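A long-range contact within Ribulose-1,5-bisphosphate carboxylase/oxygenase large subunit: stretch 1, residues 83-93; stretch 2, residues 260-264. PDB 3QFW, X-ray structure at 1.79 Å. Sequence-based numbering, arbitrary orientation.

Stretch 1, residues 83-93: LLNMLFGNSSI
Stretch 2, residues 260-264: AAKIA

Residues 83–93 and 260–264 lie at least 169 positions apart in sequence wherever they touch, and they meet through a small, mainly apolar contact that buries 215 Å², both sides summed. No hydrogen bond crosses it. Stretch 1 enters as the last part of a helix that begins earlier in the chain and finishes as a 3-10 segment, residues 91–93. Stretch 2 has no regular structure; its phi/psi values run from -65/-34 at Ala-260 through -116/150, -85/70 and -104/128 to -58/138 at Ala-264, which is the N-cap of a following helix. The pairing runs in reverse order along the chain: Phe-88 lies nearest Ile-263 (CA to CA 8.1 Å), whereas the later Ser-92 lies nearest the earlier Ala-261 (CA to CA 5.5 Å).

Leu-83 is out of reach, but its O accepts from Leu-87 N at 2.9 Å, and Leu-84 O accepts from Phe-88 N at 2.8 Å. This helical repeat brings Leu-84 and Phe-88 to the contact one turn apart, while Asn-85, Met-86 and Leu-87 make no contact with stretch 2. The CA-to-CB bond of Leu-84 points sideways, yet its chain, between wells at chi1 -148° and chi2 14°, carries CD1 to 3.6 Å from Ile-263 CD1. Ile-263 also starts sideways, and its m,t rotamer (-55°, -178°) brings CD1 nearer to Leu-84.

Phe-88 contributes the largest share of stretch 1. With phi/psi -152/9, its CA-to-CB bond points toward stretch 2, and chi1 -153° (t) with chi2 42° sets the ring obliquely against its neighbors. Its CD2 packs 3.6 Å from Ile-263 CG1, and CE2 reaches Ala-261 CB at 4.4 Å. CE2 also lies 3.3 Å from Lys-262 O, a close van der Waals approach to a backbone carbonyl. The CA-to-CB bond of Lys-262 points sideways, with CB 4.4 Å from Phe-88 CE2, and the end of the side chain leads away; the ammonium group takes no part.

At Gly-89 (-46/-65), an ideal CB would lie 2.5 Å from Asn-85 OD1, so the absence of a side chain avoids a clash within stretch 1. The backbone then turns: Ser-92 N donates to Phe-88 O at 3.0 Å, and Ile-93 N to Asn-90 O at 3.0 Å. Ser-92, chi1 75° (p), donates from OG to Gly-89 O at 3.0 Å. Its closest approach to stretch 2 is CB to Ala-261 CB, 3.8 Å. Within stretch 2, Ile-263 N donates to Ala-261 O at 2.9 Å, a tight local turn around Lys-262.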

# COMPACT_ATOMS: atom_id res chain seq x y z
N LEU B 83 -9.60 1.56 8.19
CA LEU B 83 -8.95 1.37 9.48
C LEU B 83 -7.49 1.76 9.36
O LEU B 83 -6.98 2.52 10.17
CB LEU B 83 -9.10 -0.08 9.96
CG LEU B 83 -8.37 -0.38 11.27
CD1 LEU B 83 -8.85 0.55 12.37
CD2 LEU B 83 -8.52 -1.86 11.68
N LEU B 84 -6.82 1.25 8.33
CA LEU B 84 -5.44 1.63 8.07
C LEU B 84 -5.36 3.16 7.86
O LEU B 84 -4.50 3.84 8.43
CB LEU B 84 -4.93 0.86 6.85
CG LEU B 84 -3.45 0.47 6.79
CD1 LEU B 84 -2.79 0.63 8.14
CD2 LEU B 84 -3.30 -0.97 6.27
N ASN B 85 -6.25 3.68 7.03
CA ASN B 85 -6.34 5.13 6.80
C ASN B 85 -6.34 5.93 8.11
O ASN B 85 -5.51 6.81 8.30
CB ASN B 85 -7.58 5.46 5.95
CG ASN B 85 -7.56 6.87 5.39
OD1 ASN B 85 -6.51 7.48 5.19
ND2 ASN B 85 -8.75 7.40 5.12
N MET B 86 -7.24 5.59 9.02
CA MET B 86 -7.31 6.33 10.28
C MET B 86 -6.11 6.05 11.20
O MET B 86 -5.69 6.92 11.97
CB MET B 86 -8.64 6.07 11.02
CG MET B 86 -9.89 6.78 10.44
SD MET B 86 -9.69 8.40 9.61
CE MET B 86 -9.67 7.87 7.92
N LEU B 87 -5.55 4.84 11.12
CA LEU B 87 -4.39 4.51 11.95
C LEU B 87 -3.14 5.24 11.51
O LEU B 87 -2.37 5.72 12.35
CB LEU B 87 -4.12 3.00 11.98
CG LEU B 87 -5.15 2.16 12.70
CD1 LEU B 87 -4.84 0.69 12.50
CD2 LEU B 87 -5.17 2.52 14.19
N PHE B 88 -2.91 5.32 10.20
CA PHE B 88 -1.61 5.80 9.72
C PHE B 88 -1.60 6.49 8.36
O PHE B 88 -0.52 6.75 7.83
CB PHE B 88 -0.63 4.63 9.67
CG PHE B 88 0.80 5.03 9.83
CD1 PHE B 88 1.17 5.98 10.78
CD2 PHE B 88 1.79 4.45 9.06
CE1 PHE B 88 2.49 6.35 10.95
CE2 PHE B 88 3.12 4.80 9.22
CZ PHE B 88 3.47 5.75 10.16
N GLY B 89 -2.77 6.77 7.80
CA GLY B 89 -2.85 7.38 6.47
C GLY B 89 -1.91 8.54 6.23
O GLY B 89 -1.01 8.48 5.38
N ASN B 90 -2.12 9.63 6.97
CA ASN B 90 -1.31 10.82 6.83
C ASN B 90 0.03 10.75 7.54
O ASN B 90 1.02 11.27 7.03
CB ASN B 90 -2.07 12.06 7.31
CG ASN B 90 -3.02 12.60 6.26
OD1 ASN B 90 -2.91 12.26 5.08
ND2 ASN B 90 -3.95 13.45 6.68
N SER B 91 0.07 10.12 8.71
CA SER B 91 1.29 10.13 9.49
C SER B 91 2.36 9.30 8.79
O SER B 91 3.55 9.46 9.04
CB SER B 91 1.05 9.62 10.92
OG SER B 91 0.37 10.61 11.67
N SER B 92 1.94 8.44 7.88
CA SER B 92 2.90 7.62 7.16
C SER B 92 3.83 8.51 6.34
O SER B 92 4.95 8.11 6.02
CB SER B 92 2.21 6.59 6.27
OG SER B 92 1.66 7.19 5.11
N ILE B 93 3.37 9.73 6.04
CA ILE B 93 4.17 10.65 5.24
C ILE B 93 5.26 11.33 6.08
O ILE B 93 6.23 11.87 5.53
CB ILE B 93 3.30 11.72 4.58
CG1 ILE B 93 2.13 11.07 3.82
CG2 ILE B 93 4.13 12.60 3.65
CD1 ILE B 93 2.54 10.41 2.54
N ALA B 260 6.83 0.22 2.72
CA ALA B 260 6.68 1.52 2.05
C ALA B 260 6.24 2.57 3.06
O ALA B 260 6.61 3.74 2.96
CB ALA B 260 5.69 1.41 0.92
N ALA B 261 5.42 2.15 4.02
CA ALA B 261 5.03 3.01 5.13
C ALA B 261 5.57 2.38 6.42
O ALA B 261 5.72 1.16 6.51
CB ALA B 261 3.53 3.15 5.18
N LYS B 262 5.88 3.21 7.41
CA LYS B 262 6.56 2.76 8.60
C LYS B 262 5.60 2.19 9.63
O LYS B 262 5.35 2.80 10.67
CB LYS B 262 7.39 3.89 9.21
CG LYS B 262 8.46 3.43 10.18
CD LYS B 262 9.33 2.35 9.56
CE LYS B 262 10.75 2.42 10.10
NZ LYS B 262 11.66 1.46 9.41
N ILE B 263 5.04 1.03 9.31
CA ILE B 263 4.25 0.25 10.26
C ILE B 263 5.11 -0.92 10.73
O ILE B 263 5.66 -1.65 9.91
CB ILE B 263 2.97 -0.29 9.61
CG1 ILE B 263 2.16 0.86 8.99
CG2 ILE B 263 2.15 -1.07 10.62
CD1 ILE B 263 0.84 0.42 8.37
N ALA B 264 5.24 -1.09 12.05
CA ALA B 264 6.10 -2.16 12.56
C ALA B 264 5.65 -3.52 12.03
O ALA B 264 4.45 -3.82 11.99
CB ALA B 264 6.12 -2.16 14.09